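Local coordinates for citrate lyase (Yersinia pestis, PDB 3QLL), which probably acts as a magnesium-dependent lyase related to the beta subunit of citrate lyase, a member of the HpcH/HpaI aldolase family, at residues Ile176-Pro181 with Ala218-Pro223. Residues are numbered along the deposited sequence; the frame is centred on the assembly and turned at random.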
ATOM      1  N   ILE A 176       4.470 -15.902  -2.401  1.00 42.52           N
ATOM      2  CA  ILE A 176       3.531 -16.970  -1.990  1.00 44.72           C
ATOM      3  C   ILE A 176       2.481 -17.300  -3.067  1.00 45.09           C
ATOM      4  O   ILE A 176       2.155 -18.466  -3.294  1.00 47.23           O
ATOM      5  CB  ILE A 176       2.825 -16.594  -0.655  1.00 43.83           C
ATOM      6  CG1 ILE A 176       3.857 -16.639   0.468  1.00 37.58           C
ATOM      7  CG2 ILE A 176       1.602 -17.496  -0.380  1.00 32.72           C
ATOM      8  CD1 ILE A 176       3.422 -15.956   1.766  1.00 35.52           C
ATOM      9  N   ALA A 177       1.879 -16.256  -3.641  1.00 42.76           N
ATOM     10  CA  ALA A 177       0.844 -16.408  -4.688  1.00 38.75           C
ATOM     11  C   ALA A 177       1.405 -17.034  -5.966  1.00 44.48           C
ATOM     12  O   ALA A 177       0.668 -17.642  -6.718  1.00 44.79           O
ATOM     13  CB  ALA A 177       0.175 -15.073  -4.996  1.00 39.84           C
ATOM     14  N   ALA A 178       2.725 -16.962  -6.138  1.00 34.02           N
ATOM     15  CA  ALA A 178       3.388 -17.491  -7.315  1.00 43.21           C
ATOM     16  C   ALA A 178       4.112 -18.817  -6.979  1.00 49.42           C
ATOM     17  O   ALA A 178       4.880 -19.357  -7.805  1.00 47.50           O
ATOM     18  CB  ALA A 178       4.380 -16.460  -7.879  1.00 36.92           C
ATOM     19  N   ALA A 179       3.874 -19.334  -5.777  1.00 39.30           N
ATOM     20  CA  ALA A 179       4.727 -20.430  -5.246  1.00 46.16           C
ATOM     21  C   ALA A 179       4.642 -21.765  -5.995  1.00 42.88           C
ATOM     22  O   ALA A 179       5.607 -22.504  -6.037  1.00 46.63           O
ATOM     23  CB  ALA A 179       4.424 -20.654  -3.748  1.00 51.07           C
ATOM     24  N   THR A 180       3.428 -22.178  -6.323  1.00 45.44           N
ATOM     25  CA  THR A 180       3.180 -23.439  -7.033  1.00 48.80           C
ATOM     26  C   THR A 180       1.838 -23.398  -7.755  1.00 39.57           C
ATOM     27  O   THR A 180       0.903 -22.793  -7.259  1.00 48.43           O
ATOM     28  CB  THR A 180       3.259 -24.642  -6.046  1.00 59.92           C
ATOM     29  OG1 THR A 180       2.760 -25.810  -6.694  1.00 62.83           O
ATOM     30  CG2 THR A 180       2.384 -24.402  -4.868  1.00 52.21           C
ATOM     31  N   PRO A 181       1.719 -24.104  -8.894  1.00 54.15           N
ATOM     32  CA  PRO A 181       0.474 -24.253  -9.688  1.00 48.11           C
ATOM     33  C   PRO A 181      -0.621 -24.888  -8.847  1.00 50.56           C
ATOM     34  O   PRO A 181      -1.799 -24.781  -9.174  1.00 54.75           O
ATOM     35  CB  PRO A 181       0.876 -25.206 -10.814  1.00 51.44           C
ATOM     36  CG  PRO A 181       2.337 -25.022 -10.961  1.00 52.39           C
ATOM     37  CD  PRO A 181       2.900 -24.605  -9.621  1.00 40.81           C
ATOM     38  N   ALA A 218      -4.683 -11.928  -8.275  1.00 43.16           N
ATOM     39  CA  ALA A 218      -5.070 -11.591  -9.656  1.00 46.90           C
ATOM     40  C   ALA A 218      -3.946 -11.806 -10.652  1.00 50.24           C
ATOM     41  O   ALA A 218      -4.158 -12.219 -11.786  1.00 60.49           O
ATOM     42  CB  ALA A 218      -5.564 -10.137  -9.724  1.00 49.15           C
HETATM   43  N   MSE A 219      -2.741 -11.518 -10.191  1.00 54.69           N
HETATM   44  CA  MSE A 219      -1.507 -11.687 -10.927  1.00 55.86           C
HETATM   45  C   MSE A 219      -1.180 -13.173 -11.211  1.00 57.79           C
HETATM   46  O   MSE A 219      -0.524 -13.515 -12.182  1.00 55.50           O
HETATM   47  CB  MSE A 219      -0.421 -11.117 -10.033  1.00 53.76           C
HETATM   48  CG  MSE A 219       0.955 -11.489 -10.429  1.00 69.46           C
HETATM   49 SE   MSE A 219       1.409 -10.169 -11.768  1.00118.35          SE
HETATM   50  CE  MSE A 219       2.737  -9.218 -10.749  1.00 81.80           C
ATOM     51  N   ASN A 220      -1.659 -14.052 -10.350  1.00 55.34           N
ATOM     52  CA  ASN A 220      -1.346 -15.470 -10.461  1.00 51.34           C
ATOM     53  C   ASN A 220      -2.540 -16.322 -10.872  1.00 59.85           C
ATOM     54  O   ASN A 220      -2.449 -17.562 -10.919  1.00 57.82           O
ATOM     55  CB  ASN A 220      -0.731 -15.981  -9.141  1.00 44.29           C
ATOM     56  CG  ASN A 220       0.670 -15.519  -8.967  1.00 47.18           C
ATOM     57  OD1 ASN A 220       1.575 -15.976  -9.663  1.00 51.33           O
ATOM     58  ND2 ASN A 220       0.861 -14.544  -8.087  1.00 43.82           N
ATOM     59  N   GLY A 221      -3.644 -15.658 -11.200  1.00 47.83           N
ATOM     60  CA  GLY A 221      -4.806 -16.326 -11.730  1.00 49.77           C
ATOM     61  C   GLY A 221      -5.564 -17.108 -10.654  1.00 47.35           C
ATOM     62  O   GLY A 221      -6.192 -18.132 -10.952  1.00 54.51           O
ATOM     63  N   ILE A 222      -5.508 -16.655  -9.400  1.00 43.59           N
ATOM     64  CA  ILE A 222      -6.264 -17.326  -8.328  1.00 46.50           C
ATOM     65  C   ILE A 222      -7.202 -16.359  -7.600  1.00 44.17           C
ATOM     66  O   ILE A 222      -6.915 -15.163  -7.482  1.00 43.62           O
ATOM     67  CB  ILE A 222      -5.300 -18.010  -7.271  1.00 53.02           C
ATOM     68  CG1 ILE A 222      -4.474 -16.954  -6.522  1.00 45.95           C
ATOM     69  CG2 ILE A 222      -4.395 -19.087  -7.932  1.00 43.44           C
ATOM     70  CD1 ILE A 222      -3.373 -17.526  -5.648  1.00 52.04           C
ATOM     71  N   PRO A 223      -8.293 -16.890  -7.026  1.00 46.21           N
ATOM     72  CA  PRO A 223      -9.221 -16.025  -6.297  1.00 36.91           C
ATOM     73  C   PRO A 223      -8.652 -15.610  -4.949  1.00 42.34           C
ATOM     74  O   PRO A 223      -7.863 -16.374  -4.341  1.00 51.75           O
ATOM     75  CB  PRO A 223     -10.445 -16.897  -6.085  1.00 42.78           C
ATOM     76  CG  PRO A 223      -9.943 -18.278  -6.144  1.00 45.63           C
ATOM     77  CD  PRO A 223      -8.720 -18.293  -7.010  1.00 42.36           C
TER
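Asn220 ND2 is held within its own helix by a hydrogen bond to the backbone oxygen of Ala216, one turn earlier, and with the amide so anchored its flat face is left to meet the backbone of Ala177 and Ala178. The side-chain amide and the peptide joining those two alanines lie face over face, their planes only about 13° from parallel. Ala177 O comes over the amide face, 3.1 Å from Asn220 CG, where dipolar attraction may help. This placement also explains why Asn220 ND2, although 3.4 Å from Ala177 O, makes no hydrogen bond to it: the angle is poor. At the two ends of the amide the fit is close as well, with Asn220 ND2 3.2 Å from Ala177 CB and Asn220 OD1 3.4 Å from Ala178 CB. A chi1 of -74° turns Asn220 CG away from its own carbonyl carbon and beside the backbone N, which suits the bond back to Ala216.

Gly221 then ends helix 203-220 in a Schellman motif with positive phi, and the chain turns back to bring Ile222 beside the stacked amide and peptide. The CD1 methyl of Ile222 reaches Ala177 CB at 4.4 Å, a looser apolar touch. Both side chains are buried: Ala177 also packs on Ala216 and Leu186, Ile222 on Cys217 and Leu183. Ala178, by contrast, lies on the exposed side.

The example illustrates how neighbouring helices of a TIM barrel meet at their C-terminal ends. Helices 173-177 and 203-220 flank strand 183-188, and the chain turns from them into strands 183-188 and 224-226 at the barrel's N-terminal rim, away from the predicted magnesium site, as expected for a parallel (beta/alpha)8 fold.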